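Local coordinates for putative uncharacterized protein (Pyrococcus abyssi virus 1, PDB 4HR1) that is of unknown function but folds as a helical bundle of the PAV1-137, bromodomain-like family, encoded by a virus that infects Pyrococcus abyssi, at the interface of chains B and A. Coordinates in Å, arbitrary orientation; residue numbers count along the deposited sequence, not the author numbering. Chains: chain A, Putative uncharacterized protein; chain B, Putative uncharacterized protein.

Contact 1: the interface of chains B and A. Residues chain B 59, 62; chain A 22, 25-26, 29, 101, 111.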
# COMPACT_ATOMS: atom_id res chain seq x y z
N TYR B 59 -13.91 4.97 0.92
CA TYR B 59 -14.85 6.00 0.45
C TYR B 59 -15.94 6.30 1.46
O TYR B 59 -16.19 7.48 1.74
CB TYR B 59 -15.51 5.72 -0.94
CG TYR B 59 -16.50 6.81 -1.32
CD1 TYR B 59 -16.08 8.13 -1.47
CD2 TYR B 59 -17.87 6.55 -1.39
CE1 TYR B 59 -17.00 9.16 -1.71
CE2 TYR B 59 -18.79 7.56 -1.68
CZ TYR B 59 -18.35 8.87 -1.83
OH TYR B 59 -19.24 9.89 -2.07
N TYR B 62 -15.23 8.84 4.25
CA TYR B 62 -15.12 10.21 3.72
C TYR B 62 -16.50 10.80 3.48
O TYR B 62 -16.75 11.93 3.89
CB TYR B 62 -14.27 10.23 2.43
CG TYR B 62 -14.30 11.56 1.70
CD1 TYR B 62 -13.56 12.65 2.15
CD2 TYR B 62 -15.12 11.75 0.59
CE1 TYR B 62 -13.63 13.89 1.52
CE2 TYR B 62 -15.20 12.99 -0.06
CZ TYR B 62 -14.45 14.06 0.40
OH TYR B 62 -14.52 15.28 -0.24
N PHE A 22 -10.24 4.41 -2.77
CA PHE A 22 -11.23 5.45 -2.60
C PHE A 22 -12.08 5.58 -3.90
O PHE A 22 -13.28 5.80 -3.80
CB PHE A 22 -10.52 6.76 -2.23
CG PHE A 22 -11.38 7.99 -2.07
CD1 PHE A 22 -11.53 8.90 -3.11
CD2 PHE A 22 -12.00 8.27 -0.86
CE1 PHE A 22 -12.33 10.04 -2.97
CE2 PHE A 22 -12.81 9.41 -0.72
CZ PHE A 22 -12.96 10.29 -1.78
N GLY A 25 -14.22 2.49 -4.29
CA GLY A 25 -15.17 2.62 -3.19
C GLY A 25 -16.37 3.46 -3.56
O GLY A 25 -17.50 3.08 -3.26
N TYR A 26 -16.12 4.61 -4.21
CA TYR A 26 -17.13 5.55 -4.70
C TYR A 26 -17.97 4.93 -5.82
O TYR A 26 -19.19 5.09 -5.84
CB TYR A 26 -16.43 6.82 -5.19
CG TYR A 26 -17.25 7.72 -6.09
CD1 TYR A 26 -18.05 8.72 -5.55
CD2 TYR A 26 -17.13 7.65 -7.48
CE1 TYR A 26 -18.73 9.63 -6.36
CE2 TYR A 26 -17.84 8.53 -8.30
CZ TYR A 26 -18.62 9.52 -7.74
OH TYR A 26 -19.31 10.40 -8.54
N THR A 29 -20.81 2.48 -4.80
CA THR A 29 -21.99 3.18 -4.29
C THR A 29 -22.79 3.78 -5.43
O THR A 29 -23.96 3.42 -5.61
CB THR A 29 -21.63 4.21 -3.17
OG1 THR A 29 -21.24 5.46 -3.73
CG2 THR A 29 -20.58 3.70 -2.18
N LEU A 101 -16.31 13.18 -8.47
CA LEU A 101 -16.04 13.12 -7.03
C LEU A 101 -15.72 14.51 -6.45
O LEU A 101 -16.01 14.77 -5.28
CB LEU A 101 -14.88 12.17 -6.75
CG LEU A 101 -15.23 10.93 -5.98
CD1 LEU A 101 -14.12 9.94 -6.07
CD2 LEU A 101 -15.58 11.26 -4.53
N ILE A 111 -10.06 15.80 -0.58
CA ILE A 111 -9.94 14.37 -0.79
C ILE A 111 -8.50 13.92 -0.49
O ILE A 111 -8.31 12.90 0.18
CB ILE A 111 -10.43 13.97 -2.21
CG1 ILE A 111 -11.97 14.12 -2.31
CG2 ILE A 111 -10.00 12.54 -2.56
CD1 ILE A 111 -12.55 14.09 -3.74

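Contact 2: the interface of chains B and A. Residues chain B 55-56; chain A 21, 24-25.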
# COMPACT_ATOMS: atom_id res chain seq x y z
N ASN B 55 -12.35 -1.56 0.56
CA ASN B 55 -12.33 -0.33 -0.27
C ASN B 55 -13.55 0.53 -0.04
O ASN B 55 -13.47 1.76 -0.14
CB ASN B 55 -12.30 -0.68 -1.77
CG ASN B 55 -11.03 -1.29 -2.30
OD1 ASN B 55 -9.96 -1.22 -1.67
ND2 ASN B 55 -11.13 -1.87 -3.50
N TRP B 56 -14.70 -0.13 0.20
CA TRP B 56 -15.96 0.55 0.45
C TRP B 56 -15.80 1.53 1.61
O TRP B 56 -16.25 2.66 1.49
CB TRP B 56 -17.09 -0.46 0.69
CG TRP B 56 -16.91 -1.32 1.90
CD1 TRP B 56 -16.29 -2.54 1.96
CD2 TRP B 56 -17.35 -1.03 3.24
NE1 TRP B 56 -16.30 -3.02 3.25
CE2 TRP B 56 -16.91 -2.10 4.06
CE3 TRP B 56 -18.03 0.05 3.82
CZ2 TRP B 56 -17.18 -2.13 5.43
CZ3 TRP B 56 -18.26 0.03 5.19
CH2 TRP B 56 -17.84 -1.05 5.98
N ALA A 21 -8.42 2.84 -4.05
CA ALA A 21 -9.36 2.19 -3.15
C ALA A 21 -10.53 3.12 -2.91
O ALA A 21 -11.68 2.69 -2.92
CB ALA A 21 -8.68 1.84 -1.83
N LYS A 24 -12.55 3.14 -6.38
CA LYS A 24 -13.31 1.89 -6.48
C LYS A 24 -14.47 1.88 -5.45
O LYS A 24 -15.55 1.36 -5.74
CB LYS A 24 -12.38 0.68 -6.25
CG LYS A 24 -11.44 0.42 -7.40
CD LYS A 24 -10.91 -0.99 -7.36
CE LYS A 24 -9.92 -1.22 -8.46
NZ LYS A 24 -9.68 -2.67 -8.69
N GLY A 25 -14.22 2.49 -4.29
CA GLY A 25 -15.17 2.62 -3.19
C GLY A 25 -16.37 3.46 -3.56
O GLY A 25 -17.50 3.08 -3.26

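Contact 1: the interface of chains B and A
Helix 34-63 of chain B packs here against helix 6-30 of chain A, with B:Tyr59 laid over the backbone of A:Gly25 and A:Tyr26 and B:Tyr62 lying one turn further along. The geometric evidence for B:Tyr59 lies in how its ring is met: A:Tyr26 takes one face, A:Phe22 lies in plane at the CD1 edge, and A:Thr29 flanks the CD2-CE2 side. A:Tyr26 CA sits over that face, towards the rim, 3.9 Å from the ring centroid in a CH-pi contact. The A:Tyr26 ring then approaches the same face with its edge: CD1 comes to 3.7 Å from B:Tyr59 CZ, with the planes at 88°. The CD1 edge of B:Tyr59 is in turn directed at a face of A:Phe22, CD1 meeting CE2 at 3.6 Å with the planes inclined at 72°. From the A:Tyr26 side, just outside the rim, A:Leu101 CD2 approaches B:Tyr59 CE1.

A:Phe22 extends away from its helix, CG opposite the backbone N (chi1 177°), which presents one face to B:Tyr59 and the CE2-CZ edge to B:Tyr62. That edge points at one face of B:Tyr62, with CZ lying 3.5 Å from B:Tyr62 CD2. On the same face, A:Ile111, from helix 105-119, places CG1 3.7 Å from B:Tyr62 CZ, close to the phenol oxygen. A:Phe22 and A:Ile111 thus support the inner and outer halves of one ring.

A second shell within chain A probably fixes the receiving surface. A:Leu101 CG stands over the centre of the A:Tyr26 ring, 3.6 Å above its plane, which would limit ring rotation. The A:Thr29 hydroxyl OG1 donates a hydrogen bond of 3.0 Å to A:Tyr26 O, turning that polar group back to its own helix. The patch is an aromatic clasp that joins the two helical bundles in the crystal and may do so in solution.

Contact 2: the interface of chains B and A
The flat carboxamide of B:Asn55 turns one face towards helix 6-30 of chain A, where A:Ala21 lies over it. A:Ala21 CA is 3.9 Å from B:Asn55 CG and stands nearly above the amide carbon. The methyl CB is displaced towards the oxygen end, 3.3 Å from B:Asn55 OD1, and lies above the amide plane. At the nitrogen end, A:Lys24 passes obliquely: its CB and CD are each 4.0 Å from B:Asn55 ND2, both on the A:Ala21 side of the amide plane, CD further out past the nitrogen. The aliphatic stem of the lysine therefore makes this contact, and its ammonium group runs onward.

The torsion of B:Asn55 explains the approach: CG is opposite the carbonyl carbon (chi1 -70°), which brings the amide alongside the chain A helix. Its main chain also takes part, since B:Asn55 O is 3.6 Å from A:Gly25 CA. With no side chain on A:Gly25, the two backbones come near each other, and B:Trp56 CA lies 4.3 Å from A:Gly25 CA. The other flat group, the indole of B:Trp56, is directed away from chain A, so this residue contributes through its backbone end.

Small residues on one helix and a flat amide on the other probably allow the close helix crossing that these backbone distances record, and so help set the spacing of the two bundles in this assembly.

Contact 1 and contact 2 are neighbouring stretches of one helix-helix interface, the centres of their C-alpha atoms about 6 Å apart. Both pair helix 34-63 of chain B with helix 6-30 of chain A, and they share A:Gly25, whose bare backbone is touched from both. Contact 1 also recruits A:Leu101 and helix 105-119, so it spreads across the chain A bundle, whereas contact 2 stays between the two helices. Together they combine close backbone approach with interlocked rings, which would help set the spacing and the crossing of the two helices; the structure alone does not show whether this pair is the biological one.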